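CaaX farnesyltransferase beta subunit Ram1 (Aspergillus fumigatus, PDB 4L9P) is the zinc-binding beta subunit of protein farnesyltransferase, which transfers a farnesyl group from farnesyl diphosphate to the cysteine of a C-terminal CaaX motif. Local coordinates at the interface of chains B and A. Residues are numbered along the deposited sequence; one frame, centred on the assembly and turned at random. Chains: chain A, CaaX farnesyltransferase beta subunit Ram1; chain B, CaaX farnesyltransferase alpha subunit Ram2.

The interface of chains B and A. Residues chain B 64, 88-89; chain A 191, 195-198.
The first turn of helix 88-100 and the last turn of helix 51-65 of the alpha subunit meet the beta-subunit loop A:Gly195-A:Met197, which leads into helix 200-213; the contact belongs to the alpha-beta heterodimer that forms the enzyme. B:Tyr88 and B:Thr89 grip both backbone polar groups of A:Met197. The phenol OH of B:Tyr88 donates a hydrogen bond to A:Met197 O at 2.6 Å, approaching nearly along the C=O axis (165°), with the carbonyl oxygen lying in the ring plane at its edge. The B:Tyr88 side chain leaves its backbone flanked by both N and the carbonyl carbon (chi1 58°), and from there the long, rigid ring carries its hydroxyl to the loop. On the next residue, B:Thr89 OG1 accepts a hydrogen bond from A:Met197 N at 2.9 Å. Threonine suits this place because its branches divide the work: OG1 binds the amide, while CG2 packs against the A:Met197 methyl CE at 3.8 Å. The thioether chain of A:Met197 runs antiparallel to both B:Tyr88 and B:Thr89; its CG lies 3.6 Å from the ring carbon B:Tyr88 CE1, and the bend at the sulfur turns CE toward the threonine methyl. Farther along, the methyl CE of B:Met64 touches the A:Gly195 carbonyl, at a residue whose positive phi (95°) is easily adopted by glycine. A:Gln196 crosses B:Tyr88 at about a right angle, and glutamine suits the spot because its long chain ends in a carbonyl oxygen that can reach a water bound by B:Thr89 N and OG1. The water oxygen lies over the middle of the B:Tyr88 ring, 3.3 Å above its plane. From there it bonds to A:Gln196 OE1 at 2.7 Å.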
ATOM      1  N   MET B  64      23.263 -15.095  17.373  1.00 15.54           N
ATOM      2  CA  MET B  64      22.133 -15.711  16.718  1.00 16.14           C
ATOM      3  C   MET B  64      22.524 -17.067  16.091  1.00 18.35           C
ATOM      4  O   MET B  64      21.744 -18.018  16.119  1.00 19.73           O
ATOM      5  CB  MET B  64      21.586 -14.757  15.656  1.00 14.83           C
ATOM      6  CG  MET B  64      20.915 -13.524  16.276  1.00 14.11           C
ATOM      7  SD  MET B  64      20.072 -12.476  15.077  1.00 15.08           S
ATOM      8  CE  MET B  64      21.360 -12.187  13.896  1.00 18.57           C
ATOM      9  N   TYR B  88      14.851  -5.301  11.506  1.00  7.94           N
ATOM     10  CA  TYR B  88      13.731  -6.199  11.873  1.00  7.81           C
ATOM     11  C   TYR B  88      14.262  -7.481  12.531  1.00  7.90           C
ATOM     12  O   TYR B  88      13.574  -8.058  13.402  1.00  9.04           O
ATOM     13  CB  TYR B  88      12.836  -6.525  10.631  1.00  8.16           C
ATOM     14  CG  TYR B  88      13.572  -7.171   9.487  1.00  8.09           C
ATOM     15  CD1 TYR B  88      13.728  -8.566   9.439  1.00  7.49           C
ATOM     16  CD2 TYR B  88      14.203  -6.395   8.512  1.00  7.23           C
ATOM     17  CE1 TYR B  88      14.400  -9.186   8.439  1.00  8.16           C
ATOM     18  CE2 TYR B  88      14.921  -7.001   7.495  1.00  7.53           C
ATOM     19  CZ  TYR B  88      15.035  -8.418   7.475  1.00  7.10           C
ATOM     20  OH  TYR B  88      15.804  -9.005   6.493  1.00  7.82           O
ATOM     21  N   THR B  89      15.414  -7.970  12.076  1.00  8.74           N
ATOM     22  CA  THR B  89      15.922  -9.243  12.641  1.00  8.26           C
ATOM     23  C   THR B  89      16.179  -9.116  14.170  1.00  8.27           C
ATOM     24  O   THR B  89      15.823 -10.002  14.935  1.00  9.69           O
ATOM     25  CB  THR B  89      17.234  -9.617  11.978  1.00  8.84           C
ATOM     26  OG1 THR B  89      17.013  -9.781  10.565  1.00 10.09           O
ATOM     27  CG2 THR B  89      17.805 -10.942  12.533  1.00 10.49           C
TER
ATOM     28  N   GLY A 191      17.398 -11.664   2.891  1.00  7.86           N
ATOM     29  CA  GLY A 191      17.186 -10.596   3.875  1.00  8.09           C
ATOM     30  C   GLY A 191      17.830  -9.294   3.445  1.00  8.23           C
ATOM     31  O   GLY A 191      18.255  -9.135   2.306  1.00  7.77           O
ATOM     32  N   GLY A 195      23.574 -11.699   7.551  1.00 13.77           N
ATOM     33  CA  GLY A 195      23.215 -11.857   8.956  1.00 14.36           C
ATOM     34  C   GLY A 195      21.785 -11.438   9.291  1.00 13.79           C
ATOM     35  O   GLY A 195      21.370 -11.547  10.476  1.00 15.99           O
ATOM     36  N   GLN A 196      21.036 -10.957   8.288  1.00 11.71           N
ATOM     37  CA  GLN A 196      19.666 -10.545   8.535  1.00 10.31           C
ATOM     38  C   GLN A 196      18.780 -11.702   8.068  1.00  9.36           C
ATOM     39  O   GLN A 196      19.038 -12.325   7.020  1.00 11.05           O
ATOM     40  CB  GLN A 196      19.329  -9.242   7.778  1.00 10.27           C
ATOM     41  CG  GLN A 196      20.222  -8.057   8.197  1.00 10.77           C
ATOM     42  CD  GLN A 196      19.728  -6.766   7.552  1.00 11.65           C
ATOM     43  OE1 GLN A 196      18.551  -6.431   7.642  1.00 12.66           O
ATOM     44  NE2 GLN A 196      20.632  -6.051   6.873  1.00 12.14           N
ATOM     45  N   MET A 197      17.768 -12.000   8.857  1.00  8.21           N
ATOM     46  CA  MET A 197      16.879 -13.079   8.461  1.00  9.16           C
ATOM     47  C   MET A 197      16.098 -12.769   7.178  1.00  7.45           C
ATOM     48  O   MET A 197      15.923 -11.607   6.760  1.00  7.51           O
ATOM     49  CB  MET A 197      15.946 -13.470   9.590  1.00 13.09           C
ATOM     50  CG  MET A 197      14.973 -12.437   9.856  1.00 15.34           C
ATOM     51  SD  MET A 197      14.183 -12.525  11.519  1.00 20.24           S
ATOM     52  CE  MET A 197      15.107 -13.625  12.357  1.00 19.37           C
ATOM     53  N   SER A 198      15.639 -13.820   6.499  1.00  6.96           N
ATOM     54  CA  SER A 198      14.931 -13.563   5.235  1.00  7.11           C
ATOM     55  C   SER A 198      13.646 -12.826   5.479  1.00  5.83           C
ATOM     56  O   SER A 198      12.976 -12.983   6.505  1.00  7.23           O
ATOM     57  CB  SER A 198      14.652 -14.909   4.546  1.00  8.26           C
ATOM     58  OG  SER A 198      15.918 -15.461   4.223  1.00  8.87           O
TER
HETATM   59  O   HOH W   1      17.253  -7.169   9.897  1.00 12.45           O